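Local coordinates for hypothetical protein DUF871 (Enterococcus faecalis, PDB 2P0O), which is of unknown function but probably acts as a 6-phospho-N-acetylmuramidase, with a TIM-barrel domain joined to a cyclophilin-like one, at residues E105-A110 against I114-N119; G33-L38 against E142-Y147. All coordinates share one frame; numbering follows the deposited sequence.

Interaction 1. Residues E105-A110 against I114-N119; sequences EQMAHA and IDIGLN
Met107, modelled as selenomethionine, and Ala110 lie one helical turn apart and both close on Ile116, which projects from the strand toward the helix. The two branches of Ile116 divide the work. With CG2 anti to the backbone N and CG1 beside it (chi1 -70°), the CG1 arm runs to the Ala110 end of the helix, where CD1 rests 4.0 Å from Ala110 CB. On the way, Ile116 CG1 passes 3.6 Å from the backbone oxygen Met107 O. The other branch, Ile116 CG2, meets Met107 CE at 3.9 Å. The selenomethionine chain slants across Ile116, so that Met107 CG also comes within 4.2 Å of the methyl Ile116 CG2.

Near the turn the chain is tied by one backbone bond, Ile114 N to Ala110 O at 2.9 Å. The CG2 methyl of Ile114 sits 3.4 Å from that same Ala110 O, so the oxygen is flanked by carbon as well as bonded.

Helix segment 105-110 and strand 115-119 run roughly antiparallel, at 143° with their axes 8.4 Å apart, as the second half of a beta-alpha-beta unit that begins with strand 95-98. Leu131 of the next helix, 125-133, packs on Met107, while Phe82 touches Ala110; Ile116 and Gly117 bond through their backbones to strands 141-144 and 95-98 respectively.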
loop_
_atom_site.group_PDB
_atom_site.type_symbol
_atom_site.label_atom_id
_atom_site.label_comp_id
_atom_site.label_asym_id
_atom_site.label_seq_id
_atom_site.Cartn_x
_atom_site.Cartn_y
_atom_site.Cartn_z
ATOM N N GLU A 105 22.956 -18.697 12.624
ATOM C CA GLU A 105 24.067 -18.122 13.360
ATOM C C GLU A 105 24.746 -16.948 12.644
ATOM O O GLU A 105 25.050 -15.924 13.268
ATOM C CB GLU A 105 25.095 -19.207 13.682
ATOM C CG GLU A 105 26.246 -18.720 14.536
ATOM C CD GLU A 105 27.427 -19.671 14.530
ATOM O OE1 GLU A 105 27.260 -20.847 14.121
ATOM O OE2 GLU A 105 28.529 -19.241 14.952
ATOM N N GLN A 106 24.995 -17.107 11.346
ATOM C CA GLN A 106 25.540 -16.023 10.537
ATOM C C GLN A 106 24.590 -14.838 10.558
ATOM O O GLN A 106 25.006 -13.680 10.705
ATOM C CB GLN A 106 25.746 -16.492 9.103
ATOM C CG GLN A 106 26.990 -17.344 8.918
ATOM C CD GLN A 106 26.993 -18.010 7.573
ATOM O OE1 GLN A 106 26.079 -18.760 7.245
ATOM N NE2 GLN A 106 28.001 -17.721 6.772
HETATM N N MSE A 107 23.309 -15.159 10.438
HETATM C CA MSE A 107 22.243 -14.186 10.412
HETATM C C MSE A 107 22.129 -13.386 11.695
HETATM O O MSE A 107 21.904 -12.182 11.640
HETATM C CB MSE A 107 20.927 -14.872 10.095
HETATM C CG MSE A 107 20.708 -15.023 8.606
HETATM SE SE MSE A 107 19.035 -15.963 8.141
HETATM C CE MSE A 107 17.958 -15.559 9.725
ATOM N N ALA A 108 22.272 -14.061 12.831
ATOM C CA ALA A 108 22.255 -13.407 14.134
ATOM C C ALA A 108 23.397 -12.397 14.239
ATOM O O ALA A 108 23.162 -11.221 14.538
ATOM C CB ALA A 108 22.343 -14.442 15.245
ATOM N N HIS A 109 24.620 -12.859 13.958
ATOM C CA HIS A 109 25.799 -12.001 13.917
ATOM C C HIS A 109 25.630 -10.817 12.992
ATOM O O HIS A 109 26.037 -9.702 13.332
ATOM C CB HIS A 109 27.035 -12.789 13.484
ATOM C CG HIS A 109 27.646 -13.608 14.579
ATOM N ND1 HIS A 109 26.982 -14.652 15.189
ATOM C CD2 HIS A 109 28.866 -13.547 15.164
ATOM C CE1 HIS A 109 27.763 -15.197 16.106
ATOM N NE2 HIS A 109 28.913 -14.546 16.111
ATOM N N ALA A 110 25.031 -11.053 11.828
ATOM C CA ALA A 110 24.862 -10.006 10.846
ATOM C C ALA A 110 23.793 -8.984 11.265
ATOM O O ALA A 110 23.773 -7.853 10.749
ATOM C CB ALA A 110 24.562 -10.593 9.471
ATOM N N ILE A 114 23.381 -5.093 10.027
ATOM C CA ILE A 114 22.479 -4.876 8.915
ATOM C C ILE A 114 21.128 -5.477 9.260
ATOM O O ILE A 114 21.054 -6.392 10.082
ATOM C CB ILE A 114 23.075 -5.518 7.639
ATOM C CG1 ILE A 114 22.655 -4.732 6.403
ATOM C CG2 ILE A 114 22.793 -7.042 7.572
ATOM C CD1 ILE A 114 23.575 -4.947 5.216
ATOM N N ASP A 115 20.060 -4.967 8.657
ATOM C CA ASP A 115 18.758 -5.590 8.847
ATOM C C ASP A 115 18.773 -6.940 8.180
ATOM O O ASP A 115 19.464 -7.134 7.165
ATOM C CB ASP A 115 17.626 -4.739 8.273
ATOM C CG ASP A 115 17.524 -3.368 8.941
ATOM O OD1 ASP A 115 17.795 -3.259 10.163
ATOM O OD2 ASP A 115 17.184 -2.395 8.232
ATOM N N ILE A 116 18.039 -7.873 8.785
ATOM C CA ILE A 116 17.954 -9.251 8.303
ATOM C C ILE A 116 16.506 -9.596 7.936
ATOM O O ILE A 116 15.595 -9.469 8.755
ATOM C CB ILE A 116 18.565 -10.229 9.340
ATOM C CG1 ILE A 116 20.096 -10.048 9.408
ATOM C CG2 ILE A 116 18.200 -11.693 9.041
ATOM C CD1 ILE A 116 20.836 -10.269 8.067
ATOM N N GLY A 117 16.306 -9.974 6.678
ATOM C CA GLY A 117 15.002 -10.370 6.182
ATOM C C GLY A 117 14.784 -11.842 6.469
ATOM O O GLY A 117 15.627 -12.680 6.148
ATOM N N LEU A 118 13.664 -12.143 7.116
ATOM C CA LEU A 118 13.203 -13.520 7.294
ATOM C C LEU A 118 11.984 -13.768 6.392
ATOM O O LEU A 118 11.367 -12.828 5.869
ATOM C CB LEU A 118 12.831 -13.788 8.746
ATOM C CG LEU A 118 13.836 -13.337 9.804
ATOM C CD1 LEU A 118 13.202 -13.484 11.176
ATOM C CD2 LEU A 118 15.114 -14.174 9.695
ATOM N N ASN A 119 11.666 -15.038 6.214
ATOM C CA ASN A 119 10.520 -15.425 5.440
ATOM C C ASN A 119 9.366 -15.651 6.430
ATOM O O ASN A 119 9.390 -16.582 7.213
ATOM C CB ASN A 119 10.866 -16.665 4.612
ATOM C CG ASN A 119 9.701 -17.133 3.734
ATOM O OD1 ASN A 119 8.533 -16.850 4.017
ATOM N ND2 ASN A 119 10.023 -17.833 2.659
#

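Interaction 2. Residues G33-L38 against E142-Y147; sequences GIFTSL and EAWHNY
One face of the Trp144 indole receives Phe35 CD1, which stands 3.5 Å from Trp144 CZ3 and is offset toward the rim of the ring. The planes are inclined at 32° with ring centroids 4.9 Å apart, an oblique pairing of two side chains that come from facing strands and overlap in passing, pointing opposite ways. Phe35 CB joins in, 3.9 Å from Trp144 CH2. Elsewhere on the phenyl ring, CE2 comes to the edge of Tyr147, 4.2 Å from Tyr147 CE2, so Phe35 bridges the two aromatic residues.

With CG anti to the backbone N (chi1 176°), Phe35 extends from its strand across to Trp144. Trp144 NE1 donates to Glu142 OE1, a longish 3.3 Å bond to the anti lone pair of that oxygen, about 15° out of the indole plane, which helps to fix the ring's rotation.

Phe175 stacks on Trp144 and Tyr220 meets it edge-to-face, while Phe177 makes edge-to-face pairs with both Phe35 and Tyr147. Strands 33-38 and 141-144 are second and sixth in the eight-stranded parallel barrel; here the interior of the TIM barrel is filled by an aromatic cluster, extended by Tyr147 beyond the C-terminal end of strand 141-144, the end where TIM barrels carry their active sites.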
loop_
_atom_site.group_PDB
_atom_site.type_symbol
_atom_site.label_atom_id
_atom_site.label_comp_id
_atom_site.label_asym_id
_atom_site.label_seq_id
_atom_site.Cartn_x
_atom_site.Cartn_y
_atom_site.Cartn_z
ATOM N N GLY A 33 11.401 3.061 1.471
ATOM C CA GLY A 33 12.053 1.774 1.325
ATOM C C GLY A 33 11.964 1.166 -0.055
ATOM O O GLY A 33 10.998 1.397 -0.810
ATOM N N ILE A 34 12.993 0.369 -0.365
ATOM C CA ILE A 34 13.068 -0.417 -1.568
ATOM C C ILE A 34 13.303 -1.884 -1.210
ATOM O O ILE A 34 14.110 -2.205 -0.319
ATOM C CB ILE A 34 14.208 0.060 -2.503
ATOM C CG1 ILE A 34 13.961 1.502 -2.959
ATOM C CG2 ILE A 34 14.367 -0.913 -3.693
ATOM C CD1 ILE A 34 15.219 2.234 -3.434
ATOM N N PHE A 35 12.573 -2.753 -1.906
ATOM C CA PHE A 35 12.811 -4.197 -1.910
ATOM C C PHE A 35 13.249 -4.602 -3.317
ATOM O O PHE A 35 12.693 -4.133 -4.320
ATOM C CB PHE A 35 11.545 -4.970 -1.501
ATOM C CG PHE A 35 11.679 -6.476 -1.571
ATOM C CD1 PHE A 35 12.117 -7.207 -0.455
ATOM C CD2 PHE A 35 11.320 -7.177 -2.738
ATOM C CE1 PHE A 35 12.229 -8.615 -0.492
ATOM C CE2 PHE A 35 11.424 -8.590 -2.796
ATOM C CZ PHE A 35 11.865 -9.322 -1.666
ATOM N N THR A 36 14.251 -5.471 -3.386
ATOM C CA THR A 36 14.682 -6.027 -4.653
ATOM C C THR A 36 15.106 -7.483 -4.482
ATOM O O THR A 36 15.745 -7.847 -3.483
ATOM C CB THR A 36 15.793 -5.166 -5.324
ATOM O OG1 THR A 36 16.036 -5.640 -6.658
ATOM C CG2 THR A 36 17.107 -5.186 -4.523
ATOM N N SER A 37 14.735 -8.308 -5.454
ATOM C CA SER A 37 15.062 -9.732 -5.430
ATOM C C SER A 37 15.978 -10.073 -6.593
ATOM O O SER A 37 15.626 -9.885 -7.751
ATOM C CB SER A 37 13.784 -10.595 -5.451
ATOM O OG SER A 37 14.089 -11.988 -5.408
ATOM N N LEU A 38 17.168 -10.563 -6.266
ATOM C CA LEU A 38 18.204 -10.828 -7.264
ATOM C C LEU A 38 18.438 -12.307 -7.569
ATOM O O LEU A 38 18.638 -13.118 -6.651
ATOM C CB LEU A 38 19.522 -10.217 -6.814
ATOM C CG LEU A 38 19.889 -8.822 -7.304
ATOM C CD1 LEU A 38 19.166 -7.737 -6.501
ATOM C CD2 LEU A 38 21.391 -8.654 -7.199
ATOM N N GLU A 142 13.403 -8.544 10.204
ATOM C CA GLU A 142 12.189 -8.184 9.473
ATOM C C GLU A 142 11.600 -9.438 8.869
ATOM O O GLU A 142 12.244 -10.091 8.040
ATOM C CB GLU A 142 12.502 -7.161 8.377
ATOM C CG GLU A 142 13.172 -5.916 8.937
ATOM C CD GLU A 142 13.490 -4.829 7.922
ATOM O OE1 GLU A 142 13.329 -5.027 6.692
ATOM O OE2 GLU A 142 13.889 -3.736 8.378
ATOM N N ALA A 143 10.397 -9.808 9.296
ATOM C CA ALA A 143 9.765 -10.985 8.728
ATOM C C ALA A 143 8.965 -10.504 7.534
ATOM O O ALA A 143 8.001 -9.748 7.710
ATOM C CB ALA A 143 8.876 -11.669 9.762
ATOM N N TRP A 144 9.405 -10.890 6.335
ATOM C CA TRP A 144 8.744 -10.501 5.072
ATOM C C TRP A 144 7.852 -11.600 4.535
ATOM O O TRP A 144 8.279 -12.761 4.366
ATOM C CB TRP A 144 9.756 -10.178 3.969
ATOM C CG TRP A 144 10.481 -8.923 4.146
ATOM C CD1 TRP A 144 11.438 -8.659 5.088
ATOM C CD2 TRP A 144 10.348 -7.733 3.361
ATOM N NE1 TRP A 144 11.897 -7.380 4.945
ATOM C CE2 TRP A 144 11.247 -6.780 3.899
ATOM C CE3 TRP A 144 9.530 -7.364 2.282
ATOM C CZ2 TRP A 144 11.389 -5.490 3.370
ATOM C CZ3 TRP A 144 9.655 -6.071 1.754
ATOM C CH2 TRP A 144 10.575 -5.152 2.303
ATOM N N HIS A 145 6.609 -11.239 4.257
ATOM C CA HIS A 145 5.728 -12.139 3.534
ATOM C C HIS A 145 6.156 -12.201 2.092
ATOM O O HIS A 145 6.903 -11.355 1.608
ATOM C CB HIS A 145 4.306 -11.629 3.610
ATOM C CG HIS A 145 3.670 -11.882 4.933
ATOM N ND1 HIS A 145 3.103 -13.097 5.260
ATOM C CD2 HIS A 145 3.500 -11.079 6.007
ATOM C CE1 HIS A 145 2.626 -13.033 6.490
ATOM N NE2 HIS A 145 2.853 -11.818 6.963
ATOM N N ASN A 146 5.698 -13.227 1.417
ATOM C CA ASN A 146 5.930 -13.384 0.021
ATOM C C ASN A 146 4.877 -12.670 -0.784
ATOM O O ASN A 146 3.895 -12.168 -0.214
ATOM C CB ASN A 146 5.878 -14.865 -0.297
ATOM C CG ASN A 146 7.015 -15.635 0.351
ATOM O OD1 ASN A 146 8.116 -15.119 0.511
ATOM N ND2 ASN A 146 6.763 -16.907 0.670
ATOM N N TYR A 147 5.076 -12.622 -2.105
ATOM C CA TYR A 147 3.997 -12.236 -3.035
ATOM C C TYR A 147 3.656 -13.363 -3.986
ATOM O O TYR A 147 4.371 -14.363 -4.063
ATOM C CB TYR A 147 4.304 -10.942 -3.798
ATOM C CG TYR A 147 5.648 -10.922 -4.482
ATOM C CD1 TYR A 147 5.883 -11.709 -5.602
ATOM C CD2 TYR A 147 6.672 -10.105 -4.018
ATOM C CE1 TYR A 147 7.124 -11.709 -6.254
ATOM C CE2 TYR A 147 7.920 -10.095 -4.654
ATOM C CZ TYR A 147 8.124 -10.888 -5.779
ATOM O OH TYR A 147 9.326 -10.885 -6.434
#

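Strands 115-119 and 141-144 are neighbours in the barrel, and this joins the two contacts, whose centres lie about 14 Å apart. Probable backbone hydrogen bonds run from Leu118 N to Glu142 O (2.7 Å) and from Glu142 N to Ile116 O (2.8 Å). Interaction 1 lies on the outside of the barrel wall, interaction 2 inside it. At Gly117 the strand turns its other side to the interior: Gly117 CA lies 4.1 Å from Trp144 CD1, while Ile116 beside it faces the helix. Both segments of interaction 1 fall between the two segments of interaction 2 in sequence. Neither contact includes Met211, Asp213 or Val216, the residues of the sodium site.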